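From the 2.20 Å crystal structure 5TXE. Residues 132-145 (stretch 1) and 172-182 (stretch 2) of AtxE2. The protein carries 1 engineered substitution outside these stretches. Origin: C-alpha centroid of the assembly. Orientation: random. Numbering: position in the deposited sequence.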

# COMPACT_ATOMS: atom_id res chain seq x y z
N PRO A 132 17.47 -0.45 8.40
CA PRO A 132 18.88 -0.50 8.70
C PRO A 132 19.18 -1.15 10.03
O PRO A 132 18.49 -0.86 11.01
CB PRO A 132 19.29 0.97 8.82
CG PRO A 132 18.08 1.77 8.69
CD PRO A 132 16.89 0.89 8.53
N ARG A 133 20.20 -2.00 10.06
CA ARG A 133 20.63 -2.69 11.26
C ARG A 133 21.83 -2.00 11.83
O ARG A 133 22.87 -1.89 11.15
CB ARG A 133 20.99 -4.11 10.92
CG ARG A 133 19.92 -4.84 10.09
CD ARG A 133 18.77 -4.92 11.02
NE ARG A 133 17.37 -5.08 10.61
CZ ARG A 133 16.84 -6.13 10.02
NH1 ARG A 133 17.60 -7.10 9.57
NH2 ARG A 133 15.56 -6.16 9.80
N TRP A 134 21.69 -1.47 13.03
CA TRP A 134 22.84 -0.85 13.69
C TRP A 134 23.78 -1.92 14.27
O TRP A 134 23.34 -2.89 14.85
CB TRP A 134 22.40 0.03 14.81
CG TRP A 134 21.72 1.22 14.38
CD1 TRP A 134 20.40 1.32 14.10
CD2 TRP A 134 22.27 2.55 14.29
NE1 TRP A 134 20.09 2.63 13.83
CE2 TRP A 134 21.23 3.40 13.92
CE3 TRP A 134 23.54 3.09 14.44
CZ2 TRP A 134 21.42 4.75 13.72
CZ3 TRP A 134 23.73 4.46 14.24
CH2 TRP A 134 22.68 5.26 13.89
N SER A 135 25.08 -1.72 14.11
CA SER A 135 26.07 -2.56 14.82
C SER A 135 25.93 -2.25 16.34
O SER A 135 25.43 -1.20 16.68
CB SER A 135 27.49 -2.25 14.37
OG SER A 135 27.78 -0.86 14.55
N PRO A 136 26.29 -3.19 17.23
CA PRO A 136 26.16 -3.01 18.70
C PRO A 136 26.91 -1.79 19.19
O PRO A 136 26.43 -1.10 20.05
CB PRO A 136 26.80 -4.27 19.28
CG PRO A 136 26.65 -5.32 18.19
CD PRO A 136 26.69 -4.57 16.86
N SER A 137 28.04 -1.48 18.57
CA SER A 137 28.77 -0.24 18.91
C SER A 137 28.08 1.05 18.48
O SER A 137 28.49 2.15 18.86
CB SER A 137 30.15 -0.27 18.25
OG SER A 137 30.05 -0.25 16.82
N GLY A 138 27.08 0.95 17.61
CA GLY A 138 26.43 2.16 17.12
C GLY A 138 27.20 2.89 16.02
O GLY A 138 26.85 4.02 15.69
N THR A 139 28.21 2.26 15.44
CA THR A 139 29.05 2.98 14.47
C THR A 139 28.78 2.64 12.98
O THR A 139 29.22 3.36 12.12
CB THR A 139 30.56 2.73 14.71
OG1 THR A 139 30.81 1.33 14.64
CG2 THR A 139 31.04 3.29 16.06
N HIS A 140 28.13 1.52 12.70
CA HIS A 140 27.88 1.14 11.31
C HIS A 140 26.45 0.64 11.15
O HIS A 140 25.83 0.23 12.13
CB HIS A 140 28.81 0.04 10.89
CG HIS A 140 30.22 0.48 10.83
ND1 HIS A 140 31.04 0.50 11.95
CD2 HIS A 140 30.96 0.98 9.81
CE1 HIS A 140 32.23 0.96 11.60
NE2 HIS A 140 32.21 1.26 10.31
N LEU A 141 25.96 0.74 9.92
CA LEU A 141 24.72 0.22 9.53
C LEU A 141 24.97 -0.89 8.55
O LEU A 141 25.91 -0.84 7.78
CB LEU A 141 23.90 1.32 8.85
CG LEU A 141 23.53 2.57 9.62
CD1 LEU A 141 22.68 3.51 8.76
CD2 LEU A 141 22.72 2.19 10.84
N ALA A 142 24.13 -1.91 8.59
CA ALA A 142 24.02 -2.92 7.53
C ALA A 142 22.57 -2.93 7.02
O ALA A 142 21.63 -2.76 7.81
CB ALA A 142 24.38 -4.28 8.03
N TYR A 143 22.39 -3.13 5.72
CA TYR A 143 21.07 -3.01 5.09
C TYR A 143 21.18 -3.60 3.72
O TYR A 143 22.28 -3.74 3.16
CB TYR A 143 20.62 -1.55 5.01
CG TYR A 143 21.60 -0.64 4.30
CD1 TYR A 143 22.66 -0.10 4.98
CD2 TYR A 143 21.48 -0.33 2.93
CE1 TYR A 143 23.58 0.72 4.35
CE2 TYR A 143 22.42 0.47 2.29
CZ TYR A 143 23.47 0.99 3.01
OH TYR A 143 24.43 1.78 2.47
N LEU A 144 20.03 -3.99 3.18
CA LEU A 144 19.94 -4.49 1.81
C LEU A 144 19.90 -3.35 0.78
O LEU A 144 19.35 -2.29 1.04
CB LEU A 144 18.67 -5.32 1.63
CG LEU A 144 18.48 -6.46 2.63
CD1 LEU A 144 17.17 -7.15 2.32
CD2 LEU A 144 19.64 -7.42 2.55
N ARG A 145 20.51 -3.58 -0.37
CA ARG A 145 20.53 -2.62 -1.46
C ARG A 145 20.83 -3.32 -2.74
O ARG A 145 21.69 -4.20 -2.81
CB ARG A 145 21.56 -1.53 -1.19
CG ARG A 145 22.05 -0.84 -2.45
CD ARG A 145 22.94 0.37 -2.21
NE ARG A 145 23.53 0.80 -3.47
CZ ARG A 145 24.22 1.93 -3.66
NH1 ARG A 145 24.54 2.75 -2.64
NH2 ARG A 145 24.62 2.21 -4.89
N ASP A 172 19.86 -13.37 -4.34
CA ASP A 172 19.59 -12.13 -3.61
C ASP A 172 19.62 -12.37 -2.09
O ASP A 172 19.00 -13.35 -1.61
CB ASP A 172 18.22 -11.53 -3.95
CG ASP A 172 18.14 -11.00 -5.39
OD1 ASP A 172 19.16 -10.52 -5.99
OD2 ASP A 172 16.99 -11.02 -5.86
N ILE A 173 20.25 -11.46 -1.35
CA ILE A 173 20.21 -11.59 0.09
C ILE A 173 18.84 -11.09 0.52
O ILE A 173 18.40 -10.03 0.07
CB ILE A 173 21.25 -10.73 0.77
CG1 ILE A 173 22.67 -11.02 0.26
CG2 ILE A 173 21.17 -10.93 2.29
CD1 ILE A 173 22.97 -12.49 0.08
N GLU A 174 18.21 -11.80 1.45
CA GLU A 174 16.83 -11.46 1.91
C GLU A 174 16.77 -10.80 3.26
O GLU A 174 15.78 -10.17 3.55
CB GLU A 174 15.94 -12.71 1.89
CG GLU A 174 15.69 -13.14 0.44
CD GLU A 174 14.95 -14.46 0.26
OE1 GLU A 174 14.33 -14.97 1.23
OE2 GLU A 174 14.98 -14.98 -0.89
N ASP A 175 17.82 -10.94 4.08
CA ASP A 175 17.85 -10.32 5.40
C ASP A 175 19.25 -10.42 5.98
O ASP A 175 20.05 -11.24 5.55
CB ASP A 175 16.89 -11.03 6.37
CG ASP A 175 16.34 -10.11 7.46
OD1 ASP A 175 16.74 -8.92 7.61
OD2 ASP A 175 15.51 -10.60 8.24
N VAL A 176 19.49 -9.62 7.00
CA VAL A 176 20.78 -9.53 7.64
C VAL A 176 20.63 -8.96 9.07
O VAL A 176 19.75 -8.13 9.33
CB VAL A 176 21.70 -8.62 6.78
CG1 VAL A 176 21.13 -7.19 6.72
CG2 VAL A 176 23.12 -8.62 7.33
N GLN A 177 21.47 -9.42 9.99
CA GLN A 177 21.62 -8.83 11.33
C GLN A 177 23.11 -8.92 11.75
O GLN A 177 23.84 -9.79 11.27
CB GLN A 177 20.87 -9.62 12.42
CG GLN A 177 19.38 -9.59 12.31
CD GLN A 177 18.69 -8.34 12.89
OE1 GLN A 177 19.26 -7.51 13.67
NE2 GLN A 177 17.40 -8.20 12.49
N TRP A 178 23.50 -8.05 12.68
CA TRP A 178 24.80 -8.12 13.33
C TRP A 178 24.76 -9.17 14.43
O TRP A 178 23.84 -9.18 15.23
CB TRP A 178 25.12 -6.78 13.94
CG TRP A 178 25.21 -5.66 12.96
CD1 TRP A 178 24.21 -4.80 12.55
CD2 TRP A 178 26.39 -5.25 12.28
NE1 TRP A 178 24.72 -3.88 11.67
CE2 TRP A 178 26.05 -4.15 11.48
CE3 TRP A 178 27.72 -5.69 12.29
CZ2 TRP A 178 26.97 -3.50 10.69
CZ3 TRP A 178 28.63 -5.06 11.49
CH2 TRP A 178 28.25 -3.96 10.70
N LEU A 179 25.73 -10.08 14.44
CA LEU A 179 25.97 -10.95 15.59
C LEU A 179 26.92 -10.28 16.62
O LEU A 179 26.73 -10.46 17.81
CB LEU A 179 26.50 -12.31 15.18
CG LEU A 179 25.59 -13.19 14.32
CD1 LEU A 179 26.23 -14.55 14.03
CD2 LEU A 179 24.26 -13.38 15.02
N ASP A 180 27.87 -9.49 16.15
CA ASP A 180 28.68 -8.60 16.97
C ASP A 180 29.22 -7.53 16.04
O ASP A 180 28.87 -7.53 14.87
CB ASP A 180 29.80 -9.37 17.70
CG ASP A 180 30.79 -10.06 16.76
OD1 ASP A 180 31.18 -9.49 15.73
OD2 ASP A 180 31.17 -11.21 17.05
N ASP A 181 30.09 -6.64 16.50
CA ASP A 181 30.58 -5.56 15.65
C ASP A 181 31.29 -5.94 14.33
O ASP A 181 31.40 -5.09 13.45
CB ASP A 181 31.46 -4.61 16.43
CG ASP A 181 30.66 -3.77 17.42
OD1 ASP A 181 29.57 -3.25 17.04
OD2 ASP A 181 31.15 -3.61 18.56
N ASN A 182 31.74 -7.18 14.20
CA ASN A 182 32.50 -7.63 13.05
C ASN A 182 31.90 -8.85 12.39
O ASN A 182 32.56 -9.48 11.56
CB ASN A 182 33.93 -8.02 13.51
CG ASN A 182 34.63 -6.86 14.19
OD1 ASN A 182 34.95 -5.85 13.53
ND2 ASN A 182 34.80 -6.94 15.51
O HOH W 1 30.61 -2.07 13.82

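Strand 140-145 and the strand around 173-178 run antiparallel (178° between directions), but their axes come no closer than 7.0 Å, and no backbone-to-backbone hydrogen bond joins the stretches. Side chains make the connection, burying 748 Å² in total.

Backbone hydrogen bonds within stretch 1 pair residues of its two strands: Arg-133 N donates to Ala-142 O (2.8 Å), and Ala-142 N to Arg-133 O (2.9 Å). That same Arg-133 O accepts a second bond from Trp-178 NE1 (2.8 Å, 154°), so the indole's one polar atom is paired although the residue is buried. The Trp-178 ring, chi1 m, turns one face to Ser-135, whose CA sits 3.5 Å from the centroid of the five-membered ring, 1° off its normal, a CH-pi contact. Ala-142 CB packs 3.8 Å from Trp-178 CZ2; so small a side chain leaves room for the indole.

Arg-133 reaches across to two acceptors near its guanidinium plane. Arg-133 NH1 donates to Asp-175 OD1 (2.8 Å, 153°), a salt bridge, and to Val-176 O at a very short 2.4 Å (130°). Asp-175 OD1 also takes a weak bond from Val-176 N (2.9 Å). Gln-177 NE2, 3.1 Å from Arg-133 NH1, lies over the guanidinium face; both are donors, so this is no hydrogen bond.

At the type I turn, Ser-137 N donates to Asp-181 OD1 (2.8 Å, 158°). Gly-138 N closes the turn onto Ser-135 O (2.9 Å), with phi/psi of 79/13 that favour glycine. Ser-135 OG accepts from His-140 N (3.0 Å). Water 1 bridges the stretches, its O donating to Asp-181 O (3.1 Å) and hydrogen-bonding His-140 ND1 (3.2 Å).

Beyond the polar cluster, Leu-144 CD2 meets Ile-173 CG2 at 3.8 Å and Val-176 CG1 at 4.4 Å, branched aliphatic groups suited to an apolar contact.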